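Local atomic coordinates of endoglucanase (PDB entry 1WC2), a protein that hydrolyses internal beta-1,4-glucosidic linkages in cellulose and related beta-glucans, acting on soluble carboxymethylcellulose, and also shows expansin activity. Residues Q54-S59 against C69-K74; C65-G70 against G116-G121. All coordinates share one frame; numbering follows the deposited sequence. Where two conformers were deposited one is given.

Contact 1: residues Q54-S59 against C69-K74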
ATOM      1  N   GLN A  54      -6.285  -0.335   7.882  1.00  5.02           N
ATOM      2  CA  GLN A  54      -6.376   0.470   9.105  1.00  5.08           C
ATOM      3  C   GLN A  54      -5.384   0.101  10.202  1.00  5.19           C
ATOM      4  O   GLN A  54      -4.690   0.979  10.719  1.00  5.67           O
ATOM      5  CB  GLN A  54      -7.806   0.410   9.674  1.00  5.50           C
ATOM      6  CG  GLN A  54      -7.960   1.070  11.074  1.00  6.40           C
ATOM      7  CD  GLN A  54      -7.820   2.599  11.060  1.00  6.46           C
ATOM      8  OE1 GLN A  54      -8.748   3.301  10.635  1.00  6.89           O
ATOM      9  NE2 GLN A  54      -6.681   3.117  11.531  1.00  7.29           N
ATOM     10  N   MET A  55      -5.344  -1.154  10.619  1.00  5.32           N
ATOM     11  CA  MET A  55      -4.513  -1.472  11.786  1.00  6.04           C
ATOM     12  C   MET A  55      -3.011  -1.326  11.505  1.00  5.53           C
ATOM     13  O   MET A  55      -2.235  -1.046  12.426  1.00  6.66           O
ATOM     14  CB  MET A  55      -4.819  -2.877  12.305  0.50  6.17           C
ATOM     15  CG  MET A  55      -6.035  -2.946  13.193  0.50  7.19           C
ATOM     16  SD  MET A  55      -5.744  -2.089  14.755  0.50  9.60           S
ATOM     17  CE  MET A  55      -4.579  -2.835  15.424  0.50  4.21           C
ATOM     18  N   TYR A  56      -2.598  -1.473  10.244  1.00  5.58           N
ATOM     19  CA  TYR A  56      -1.222  -1.144   9.866  1.00  5.62           C
ATOM     20  C   TYR A  56      -0.979   0.366   9.762  1.00  5.77           C
ATOM     21  O   TYR A  56       0.059   0.879  10.213  1.00  6.47           O
ATOM     22  CB  TYR A  56      -0.779  -1.850   8.562  1.00  5.63           C
ATOM     23  CG  TYR A  56       0.738  -1.785   8.434  1.00  5.68           C
ATOM     24  CD1 TYR A  56       1.547  -2.673   9.148  1.00  6.45           C
ATOM     25  CD2 TYR A  56       1.378  -0.787   7.694  1.00  5.99           C
ATOM     26  CE1 TYR A  56       2.929  -2.587   9.120  1.00  7.42           C
ATOM     27  CE2 TYR A  56       2.778  -0.697   7.654  1.00  6.86           C
ATOM     28  CZ  TYR A  56       3.541  -1.608   8.374  1.00  6.89           C
ATOM     29  OH  TYR A  56       4.926  -1.539   8.380  1.00  7.97           O
ATOM     30  N   PHE A  57      -1.927   1.094   9.194  1.00  5.29           N
ATOM     31  CA  PHE A  57      -1.848   2.554   9.162  1.00  5.40           C
ATOM     32  C   PHE A  57      -1.589   3.117  10.570  1.00  5.48           C
ATOM     33  O   PHE A  57      -0.710   3.971  10.781  1.00  5.81           O
ATOM     34  CB  PHE A  57      -3.151   3.114   8.560  1.00  5.53           C
ATOM     35  CG  PHE A  57      -3.203   4.626   8.483  1.00  5.41           C
ATOM     36  CD1 PHE A  57      -2.616   5.305   7.428  1.00  6.25           C
ATOM     37  CD2 PHE A  57      -3.827   5.359   9.480  1.00  5.94           C
ATOM     38  CE1 PHE A  57      -2.669   6.702   7.374  1.00  7.01           C
ATOM     39  CE2 PHE A  57      -3.879   6.749   9.424  1.00  6.37           C
ATOM     40  CZ  PHE A  57      -3.301   7.419   8.384  1.00  6.97           C
ATOM     41  N   ASP A  58      -2.370   2.625  11.524  1.00  5.52           N
ATOM     42  CA  ASP A  58      -2.257   3.022  12.923  1.00  6.58           C
ATOM     43  C   ASP A  58      -2.974   2.007  13.817  1.00  6.94           C
ATOM     44  O   ASP A  58      -4.195   1.836  13.719  1.00  7.55           O
ATOM     45  CB  ASP A  58      -2.873   4.400  13.173  1.00  6.45           C
ATOM     46  CG  ASP A  58      -2.449   4.949  14.503  1.00  6.71           C
ATOM     47  OD1 ASP A  58      -3.222   4.783  15.487  1.00  7.46           O
ATOM     48  OD2 ASP A  58      -1.331   5.503  14.621  1.00  8.23           O
ATOM     49  N   SER A  59      -2.228   1.360  14.708  1.00  7.89           N
ATOM     50  CA  SER A  59      -2.786   0.308  15.561  1.00  8.76           C
ATOM     51  C   SER A  59      -3.757   0.858  16.609  1.00  8.34           C
ATOM     52  O   SER A  59      -4.583   0.104  17.134  1.00  8.83           O
ATOM     53  CB  SER A  59      -1.666  -0.474  16.250  1.00  9.50           C
ATOM     54  OG  SER A  59      -1.027   0.337  17.197  1.00 11.35           O
ATOM     55  N   CYS A  69       2.332   6.494   8.432  1.00  6.21           N
ATOM     56  CA  CYS A  69       2.408   7.540   7.407  1.00  6.81           C
ATOM     57  C   CYS A  69       3.865   7.786   7.003  1.00  6.78           C
ATOM     58  O   CYS A  69       4.732   7.939   7.861  1.00  7.28           O
ATOM     59  CB  CYS A  69       1.823   8.856   7.925  1.00  6.67           C
ATOM     60  SG  CYS A  69       0.021   8.995   7.810  1.00  7.04           S
ATOM     61  N   GLY A  70       4.109   7.860   5.703  1.00  6.81           N
ATOM     62  CA  GLY A  70       5.439   8.144   5.170  1.00  7.45           C
ATOM     63  C   GLY A  70       6.387   6.958   5.083  1.00  7.45           C
ATOM     64  O   GLY A  70       7.514   7.104   4.584  1.00  8.85           O
ATOM     65  N   GLN A  71       5.967   5.789   5.572  1.00  7.08           N
ATOM     66  CA  GLN A  71       6.821   4.609   5.540  1.00  7.08           C
ATOM     67  C   GLN A  71       6.779   4.017   4.137  1.00  6.72           C
ATOM     68  O   GLN A  71       5.719   3.973   3.502  1.00  7.34           O
ATOM     69  CB  GLN A  71       6.339   3.574   6.552  1.00  7.15           C
ATOM     70  CG  GLN A  71       7.295   2.421   6.721  1.00  8.14           C
ATOM     71  CD  GLN A  71       6.791   1.404   7.716  1.00  8.08           C
ATOM     72  OE1 GLN A  71       5.736   0.796   7.505  1.00  8.88           O
ATOM     73  NE2 GLN A  71       7.544   1.198   8.801  1.00  8.72           N
ATOM     74  N   CYS A  72       7.934   3.551   3.658  1.00  6.96           N
ATOM     75  CA  CYS A  72       8.012   2.873   2.367  1.00  7.39           C
ATOM     76  C   CYS A  72       8.046   1.354   2.531  1.00  7.31           C
ATOM     77  O   CYS A  72       8.768   0.814   3.391  1.00  7.62           O
ATOM     78  CB  CYS A  72       9.217   3.362   1.560  1.00  7.90           C
ATOM     79  SG  CYS A  72       8.982   5.045   0.919  1.00  9.04           S
ATOM     80  N   ILE A  73       7.251   0.698   1.692  1.00  7.16           N
ATOM     81  CA  ILE A  73       7.075  -0.747   1.672  1.00  7.47           C
ATOM     82  C   ILE A  73       7.453  -1.267   0.285  1.00  7.03           C
ATOM     83  O   ILE A  73       6.857  -0.874  -0.715  1.00  6.88           O
ATOM     84  CB  ILE A  73       5.599  -1.140   1.955  1.00  7.86           C
ATOM     85  CG1 ILE A  73       5.070  -0.503   3.243  1.00 10.09           C
ATOM     86  CG2 ILE A  73       5.458  -2.674   1.928  1.00  7.77           C
ATOM     87  CD1 ILE A  73       5.733  -0.976   4.462  1.00 11.45           C
ATOM     88  N   LYS A  74       8.447  -2.151   0.236  1.00  7.07           N
ATOM     89  CA  LYS A  74       8.852  -2.822  -0.992  1.00  7.14           C
ATOM     90  C   LYS A  74       8.034  -4.094  -1.169  1.00  6.77           C
ATOM     91  O   LYS A  74       8.039  -4.968  -0.288  1.00  7.22           O
ATOM     92  CB  LYS A  74      10.347  -3.144  -0.956  1.00  7.85           C
ATOM     93  CG  LYS A  74      10.862  -3.793  -2.238  1.00  9.77           C
ATOM     94  CD  LYS A  74      12.369  -4.028  -2.205  0.50 11.58           C
ATOM     95  CE  LYS A  74      12.886  -4.705  -3.477  0.50 11.91           C
ATOM     96  NZ  LYS A  74      14.323  -5.076  -3.331  0.50 12.45           N
TER
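Y56 and F57, neighbours on the short helix 54-57, both set CG opposite their backbone N (chi1 -164° and 179°), and each ring thereby carries its far end to the 69-74 segment. Q71 answers with an extended chain, its CG likewise trans to N, and crosses the tyrosine side chain at about a right angle. The two polar ends meet where Y56 OH donates to Q71 OE1 at 2.6 Å. The hydroxyl approaches at 130° to the C=O bond, close to the carbonyl plane but tilted from it, and OE1 lies at the edge of the phenol ring. Tyrosine suits this place because its ring can be buried while the one polar atom of its side chain still finds an acceptor; W152 and V154 of strand 148-155 and I99 of strand 94-100 help enclose it. I73, in strand 72-78, adds a loose apolar touch, CD1 lying 4.4 Å from Y56 CE2. F57 turns instead to the disulfide between C69 and C30. Its CE1 comes 3.6 Å from C69 SG, the sulfur lying obliquely to the ring; the flat, uncharged ring can pack against this polarisable atom without needing a polar partner. The pairing of a Cys sulfur-aromatic contact with a tyrosine-glutamine bond fastens helix 54-57 to the entrance of strand 72-78, within the double-psi beta-barrel fold of family 45 glycoside hydrolases.

Contact 2: residues C65-G70 against G116-G121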
ATOM      1  N   CYS A  65      -2.622  11.107  10.465  1.00  6.91           N
ATOM      2  CA  CYS A  65      -1.249  11.041  10.987  1.00  7.05           C
ATOM      3  C   CYS A  65      -0.993   9.738  11.748  1.00  6.89           C
ATOM      4  O   CYS A  65      -0.483   9.715  12.870  1.00  8.05           O
ATOM      5  CB  CYS A  65      -0.910  12.276  11.841  1.00  7.73           C
ATOM      6  SG  CYS A  65      -1.066  13.873  10.958  1.00  8.50           S
ATOM      7  N   GLY A  66      -1.311   8.631  11.093  1.00  6.67           N
ATOM      8  CA  GLY A  66      -1.042   7.320  11.646  1.00  6.88           C
ATOM      9  C   GLY A  66       0.445   7.030  11.789  1.00  6.80           C
ATOM     10  O   GLY A  66       1.286   7.616  11.108  1.00  7.36           O
ATOM     11  N   GLN A  67       0.744   6.068  12.654  1.00  6.92           N
ATOM     12  CA  GLN A  67       2.105   5.552  12.889  1.00  8.05           C
ATOM     13  C   GLN A  67       2.921   5.372  11.618  1.00  7.29           C
ATOM     14  O   GLN A  67       4.116   5.696  11.588  1.00  8.27           O
ATOM     15  CB  GLN A  67       2.046   4.174  13.577  0.70  8.95           C
ATOM     16  CG  GLN A  67       1.567   4.170  15.023  0.70  9.82           C
ATOM     17  CD  GLN A  67       1.307   2.767  15.544  0.70 11.19           C
ATOM     18  OE1 GLN A  67       0.699   1.933  14.858  0.70 10.12           O
ATOM     19  NE2 GLN A  67       1.786   2.492  16.753  0.70 13.74           N
ATOM     20  N   HIS A  68       2.304   4.779  10.598  1.00  6.45           N
ATOM     21  CA  HIS A  68       3.035   4.364   9.411  1.00  6.36           C
ATOM     22  C   HIS A  68       2.882   5.298   8.214  1.00  6.32           C
ATOM     23  O   HIS A  68       3.312   4.959   7.121  1.00  6.92           O
ATOM     24  CB  HIS A  68       2.751   2.884   9.108  1.00  6.34           C
ATOM     25  CG  HIS A  68       3.380   1.970  10.118  1.00  6.33           C
ATOM     26  ND1 HIS A  68       2.719   0.915  10.710  1.00  6.80           N
ATOM     27  CD2 HIS A  68       4.614   1.999  10.679  1.00  7.32           C
ATOM     28  CE1 HIS A  68       3.532   0.316  11.565  1.00  7.06           C
ATOM     29  NE2 HIS A  68       4.685   0.959  11.567  1.00  7.91           N
ATOM     30  N   CYS A  69       2.332   6.494   8.432  1.00  6.21           N
ATOM     31  CA  CYS A  69       2.408   7.540   7.407  1.00  6.81           C
ATOM     32  C   CYS A  69       3.865   7.786   7.003  1.00  6.78           C
ATOM     33  O   CYS A  69       4.732   7.939   7.861  1.00  7.28           O
ATOM     34  CB  CYS A  69       1.823   8.856   7.925  1.00  6.67           C
ATOM     35  SG  CYS A  69       0.021   8.995   7.810  1.00  7.04           S
ATOM     36  N   GLY A  70       4.109   7.860   5.703  1.00  6.81           N
ATOM     37  CA  GLY A  70       5.439   8.144   5.170  1.00  7.45           C
ATOM     38  C   GLY A  70       6.387   6.958   5.083  1.00  7.45           C
ATOM     39  O   GLY A  70       7.514   7.104   4.584  1.00  8.85           O
ATOM     40  N   GLY A 116      -7.774  -7.401  12.356  1.00  6.20           N
ATOM     41  CA  GLY A 116      -8.072  -6.983  13.717  1.00  6.52           C
ATOM     42  C   GLY A 116      -6.907  -6.440  14.526  1.00  6.47           C
ATOM     43  O   GLY A 116      -7.111  -5.832  15.582  1.00  7.53           O
ATOM     44  N   SER A 117      -5.689  -6.648  14.038  1.00  6.26           N
ATOM     45  CA  SER A 117      -4.464  -6.242  14.729  1.00  6.25           C
ATOM     46  C   SER A 117      -3.431  -5.805  13.693  1.00  6.05           C
ATOM     47  O   SER A 117      -3.569  -6.103  12.499  1.00  6.05           O
ATOM     48  CB  SER A 117      -3.945  -7.403  15.585  1.00  6.98           C
ATOM     49  OG  SER A 117      -3.768  -8.564  14.790  1.00  8.39           O
ATOM     50  N   GLN A 118      -2.398  -5.099  14.144  1.00  6.30           N
ATOM     51  CA  GLN A 118      -1.380  -4.567  13.230  1.00  6.61           C
ATOM     52  C   GLN A 118      -0.589  -5.671  12.549  1.00  6.44           C
ATOM     53  O   GLN A 118      -0.287  -5.571  11.352  1.00  7.10           O
ATOM     54  CB  GLN A 118      -0.433  -3.599  13.945  1.00  7.19           C
ATOM     55  CG  GLN A 118       0.599  -2.969  12.991  1.00  8.03           C
ATOM     56  CD  GLN A 118       1.214  -1.680  13.502  1.00  8.55           C
ATOM     57  OE1 GLN A 118       2.309  -1.689  14.079  1.00  9.57           O
ATOM     58  NE2 GLN A 118       0.522  -0.569  13.300  1.00  9.63           N
ATOM     59  N   TYR A 119      -0.262  -6.711  13.318  1.00  6.29           N
ATOM     60  CA  TYR A 119       0.375  -7.928  12.808  1.00  6.93           C
ATOM     61  C   TYR A 119      -0.457  -9.131  13.262  1.00  7.01           C
ATOM     62  O   TYR A 119      -1.173  -9.069  14.243  1.00  7.58           O
ATOM     63  CB  TYR A 119       1.837  -8.070  13.312  1.00  7.13           C
ATOM     64  CG  TYR A 119       2.707  -6.867  13.020  1.00  7.26           C
ATOM     65  CD1 TYR A 119       2.866  -5.860  13.954  1.00  7.03           C
ATOM     66  CD2 TYR A 119       3.348  -6.719  11.795  1.00  8.59           C
ATOM     67  CE1 TYR A 119       3.636  -4.733  13.691  1.00  7.51           C
ATOM     68  CE2 TYR A 119       4.121  -5.596  11.520  1.00  8.43           C
ATOM     69  CZ  TYR A 119       4.256  -4.608  12.474  1.00  8.16           C
ATOM     70  OH  TYR A 119       5.019  -3.488  12.205  1.00  9.57           O
ATOM     71  N   GLY A 120      -0.334 -10.245  12.545  1.00  7.60           N
ATOM     72  CA  GLY A 120      -0.903 -11.513  12.965  1.00  8.11           C
ATOM     73  C   GLY A 120      -2.381 -11.704  12.672  1.00  8.41           C
ATOM     74  O   GLY A 120      -2.907 -12.785  12.923  1.00  9.66           O
ATOM     75  N   GLY A 121      -3.058 -10.659  12.195  1.00  7.65           N
ATOM     76  CA  GLY A 121      -4.453 -10.753  11.796  1.00  7.33           C
ATOM     77  C   GLY A 121      -4.632 -11.151  10.344  1.00  6.55           C
ATOM     78  O   GLY A 121      -3.685 -11.568   9.689  1.00  7.38           O
TER
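Q67 and H68 lie in a type I beta turn from G66 to C69, and both reach the 116-121 loop at the surface of the double-psi barrel. G66 opens the turn, its O accepting the bond from C69 N. Q67 follows with OE1 receiving Q118 NE2 at 3.0 Å; the N-H...O angle is 149°, and the amide planes are turned 44° apart. Glutamine serves here because its carbonyl can accept two donors, the second being S59 N. H68 comes next, with CG trans to its carbonyl carbon (chi1 -70°); Q67 CB lies over the centre of one face of the imidazole. The ring also stacks with Y56, whose O holds ND1, while the CE1 corner meets the Q118 amide. Q118 reaches in from the opposite direction on an extended chain, and its NE2 also binds M55 O, so one amide nitrogen joins the turn to helix 54-57. A leucine at Q118 would probably leave Q67 OE1 and M55 O each without this donor and weaken the hold of the loop on the turn. Y119 OH lies more loosely, 4.1 Å from H68 CE1. At the edge of the imidazole, near its plane, Q118 OE1 stands 3.4 Å from H68 CE1.

How the contacts relate
The two contacts share C69 and G70, and their centres are about 5 Å apart. Contact 1 attaches helix 54-57 to the start of strand 72-78; contact 2 brings the 116-121 loop to the turn just before that strand. The helix and the residue that follows it join them: Y56 O lies 2.7 Å from H68 ND1 and D58 OD2 2.9 Å from Q67 N, both probable hydrogen bonds, while M55 CB packs against S117 O. Contact 1 is buried and contact 2 superficial. Neither forms the catalytic site: the side chain of F57 is about 11 Å from that of D132, the probable proton donor, and about 12 Å from that of D24, the probable nucleophile.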